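Local coordinates for protein beta-galactosidase/beta-glucuronidase (Faecalibacterium prausnitzii L2-6, PDB 6MVF) that binds flavin mononucleotide and acts as a family 2 glycoside hydrolase, a beta-glucuronidase of the human gut microbiome, at residues Gln384-Pro389 and Asp424-Thr429. Sequence-based numbering, arbitrary orientation.
Sequences QNYNHP and DPTRLT. With FMN (flavin mononucleotide), chain G.
At the N-terminal end of the TIM-barrel strands, Y386 of the FMN pocket meets R427, joining two helix-to-strand loops: one follows helix 368-385, the other leads into strand 428-433. The contact is a worked example of an arginine tying a neighbouring turn by its carbonyls. Extended from CG to NE, the R427 side chain reaches the type I turn N385-H388 end-on. R427 NH1 and NH2 both donate to Y386 O, each at 3.1 Å and from the same face of the carbonyl, while NH2 makes a weak, bent bond to H388 O; NE turns to I391 O. NH1 also sits over one face of the Y386 ring, offset toward its rim. D424 fixes the guanidinium through a salt bridge, R427 NH1 lying 3.0 Å from D424 OD2 in a nearly straight bond (171°). W394 NE1 also donates to that oxygen. OD1 closes an Asx turn with T426 N and takes T426 OG1 on its syn lone pair. An alanine in place of D424 would probably leave R427 without its countercharge and T426 N and OG1 without their shared acceptor. A chi1 of -176° swings the Y386 ring toward this carboxylate: CE2 is 3.3 Å from D424 OD1, while Y386 CG lies 3.7 Å from the FMN methyl C7M.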
loop_
_atom_site.group_PDB
_atom_site.type_symbol
_atom_site.label_atom_id
_atom_site.label_comp_id
_atom_site.label_asym_id
_atom_site.label_seq_id
_atom_site.Cartn_x
_atom_site.Cartn_y
_atom_site.Cartn_z
ATOM N N GLN A 384 4.335 30.492 11.327
ATOM C CA GLN A 384 4.255 29.241 10.588
ATOM C C GLN A 384 4.148 28.035 11.504
ATOM O O GLN A 384 3.614 27.003 11.088
ATOM C CB GLN A 384 5.461 29.106 9.657
ATOM C CG GLN A 384 5.489 30.207 8.629
ATOM C CD GLN A 384 6.719 30.205 7.749
ATOM O OE1 GLN A 384 7.552 29.291 7.787
ATOM N NE2 GLN A 384 6.829 31.237 6.923
ATOM N N ASN A 385 4.589 28.154 12.756
ATOM C CA ASN A 385 4.590 27.013 13.656
ATOM C C ASN A 385 3.667 27.200 14.838
ATOM O O ASN A 385 3.726 26.408 15.789
ATOM C CB ASN A 385 6.014 26.714 14.127
ATOM C CG ASN A 385 6.918 26.379 12.974
ATOM O OD1 ASN A 385 6.906 25.247 12.485
ATOM N ND2 ASN A 385 7.664 27.369 12.481
ATOM N N TYR A 386 2.789 28.201 14.786
ATOM C CA TYR A 386 1.962 28.519 15.945
ATOM C C TYR A 386 1.059 27.360 16.371
ATOM O O TYR A 386 0.755 27.229 17.559
ATOM C CB TYR A 386 1.119 29.759 15.659
ATOM C CG TYR A 386 0.313 30.196 16.863
ATOM C CD1 TYR A 386 -1.003 29.779 17.034
ATOM C CD2 TYR A 386 0.880 31.007 17.841
ATOM C CE1 TYR A 386 -1.735 30.174 18.144
ATOM C CE2 TYR A 386 0.162 31.404 18.945
ATOM C CZ TYR A 386 -1.145 30.992 19.095
ATOM O OH TYR A 386 -1.863 31.395 20.202
ATOM N N ASN A 387 0.613 26.511 15.438
ATOM C CA ASN A 387 -0.376 25.507 15.816
ATOM C C ASN A 387 0.213 24.199 16.339
ATOM O O ASN A 387 -0.551 23.363 16.831
ATOM C CB ASN A 387 -1.302 25.232 14.642
ATOM C CG ASN A 387 -2.063 26.471 14.224
ATOM O OD1 ASN A 387 -2.392 27.328 15.065
ATOM N ND2 ASN A 387 -2.325 26.596 12.912
ATOM N N HIS A 388 1.535 24.016 16.291
ATOM C CA HIS A 388 2.157 22.775 16.737
ATOM C C HIS A 388 2.104 22.621 18.252
ATOM O O HIS A 388 2.727 23.424 18.961
ATOM C CB HIS A 388 3.599 22.741 16.291
ATOM C CG HIS A 388 3.774 22.703 14.810
ATOM N ND1 HIS A 388 3.452 21.595 14.051
ATOM C CD2 HIS A 388 4.270 23.621 13.948
ATOM C CE1 HIS A 388 3.740 21.835 12.785
ATOM N NE2 HIS A 388 4.226 23.062 12.694
ATOM N N PRO A 389 1.408 21.610 18.799
ATOM C CA PRO A 389 1.405 21.454 20.266
ATOM C C PRO A 389 2.758 21.043 20.823
ATOM O O PRO A 389 3.019 21.279 22.012
ATOM C CB PRO A 389 0.338 20.377 20.513
ATOM C CG PRO A 389 0.267 19.595 19.236
ATOM C CD PRO A 389 0.563 20.595 18.135
ATOM N N ASP A 424 2.633 35.574 20.576
ATOM C CA ASP A 424 2.260 34.288 21.160
ATOM C C ASP A 424 2.523 34.317 22.655
ATOM O O ASP A 424 3.590 33.907 23.131
ATOM C CB ASP A 424 3.021 33.142 20.500
ATOM C CG ASP A 424 2.713 31.797 21.128
ATOM O OD1 ASP A 424 1.700 31.681 21.865
ATOM O OD2 ASP A 424 3.489 30.844 20.890
ATOM N N PRO A 425 1.560 34.797 23.437
ATOM C CA PRO A 425 1.733 34.767 24.898
ATOM C C PRO A 425 1.554 33.386 25.511
ATOM O O PRO A 425 1.811 33.218 26.711
ATOM C CB PRO A 425 0.658 35.746 25.394
ATOM C CG PRO A 425 -0.372 35.789 24.290
ATOM C CD PRO A 425 0.403 35.606 23.013
ATOM N N THR A 426 1.139 32.394 24.729
ATOM C CA THR A 426 0.893 31.055 25.240
ATOM C C THR A 426 2.164 30.221 25.355
ATOM O O THR A 426 2.082 29.054 25.750
ATOM C CB THR A 426 -0.106 30.297 24.339
ATOM O OG1 THR A 426 0.581 29.777 23.196
ATOM C CG2 THR A 426 -1.245 31.185 23.861
ATOM N N ARG A 427 3.327 30.754 25.006
ATOM C CA ARG A 427 4.549 29.972 25.092
ATOM C C ARG A 427 5.637 30.734 25.841
ATOM O O ARG A 427 5.649 31.968 25.897
ATOM C CB ARG A 427 5.048 29.549 23.696
ATOM C CG ARG A 427 4.174 28.476 23.033
ATOM C CD ARG A 427 4.703 28.102 21.664
ATOM N NE ARG A 427 4.032 26.938 21.080
ATOM C CZ ARG A 427 2.948 26.995 20.314
ATOM N NH1 ARG A 427 2.377 28.161 20.047
ATOM N NH2 ARG A 427 2.437 25.878 19.816
ATOM N N LEU A 428 6.544 29.956 26.426
ATOM C CA LEU A 428 7.703 30.483 27.133
ATOM C C LEU A 428 8.823 30.840 26.163
ATOM O O LEU A 428 9.026 30.164 25.152
ATOM C CB LEU A 428 8.192 29.446 28.141
ATOM C CG LEU A 428 7.127 29.073 29.169
ATOM C CD1 LEU A 428 7.624 27.953 30.034
ATOM C CD2 LEU A 428 6.721 30.295 30.013
ATOM N N THR A 429 9.559 31.903 26.473
ATOM C CA THR A 429 10.771 32.229 25.731
ATOM C C THR A 429 11.993 31.697 26.477
ATOM O O THR A 429 11.986 31.561 27.705
ATOM C CB THR A 429 10.902 33.740 25.497
ATOM O OG1 THR A 429 10.894 34.435 26.751
ATOM C CG2 THR A 429 9.735 34.244 24.663
HETATM N N1 FMN G . -2.919 38.270 9.670
HETATM C C2 FMN G . -3.243 37.952 8.414
HETATM O O2 FMN G . -3.706 38.793 7.640
HETATM N N3 FMN G . -3.077 36.746 7.918
HETATM C C4 FMN G . -2.602 35.758 8.609
HETATM O O4 FMN G . -2.450 34.641 8.140
HETATM C C4A FMN G . -2.249 36.018 9.962
HETATM N N5 FMN G . -1.758 35.030 10.655
HETATM C C5A FMN G . -1.407 35.199 11.913
HETATM C C6 FMN G . -0.900 34.135 12.613
HETATM C C7 FMN G . -0.542 34.282 13.905
HETATM C C7M FMN G . 0.008 33.130 14.651
HETATM C C8 FMN G . -0.677 35.586 14.542
HETATM C C8M FMN G . -0.266 35.762 15.961
HETATM C C9 FMN G . -1.189 36.651 13.835
HETATM C C9A FMN G . -1.570 36.507 12.536
HETATM N N10 FMN G . -2.057 37.584 11.811
HETATM C C10 FMN G . -2.424 37.356 10.487
HETATM C "C1'" FMN G . -2.216 38.838 12.534
HETATM C "C2'" FMN G . -1.429 40.083 12.203
HETATM O "O2'" FMN G . -0.272 39.904 12.980
HETATM C "C3'" FMN G . -2.074 41.351 12.717
HETATM O "O3'" FMN G . -3.442 41.116 12.965
HETATM C "C4'" FMN G . -2.044 42.512 11.748
HETATM O "O4'" FMN G . -2.365 41.973 10.475
HETATM C "C5'" FMN G . -0.724 43.284 11.723
HETATM O "O5'" FMN G . 0.114 42.846 10.669
HETATM P P FMN G . 1.658 43.184 10.566
HETATM O O1P FMN G . 1.862 43.232 9.105
HETATM O O2P FMN G . 1.821 44.485 11.297
HETATM O O3P FMN G . 2.455 42.115 11.235
#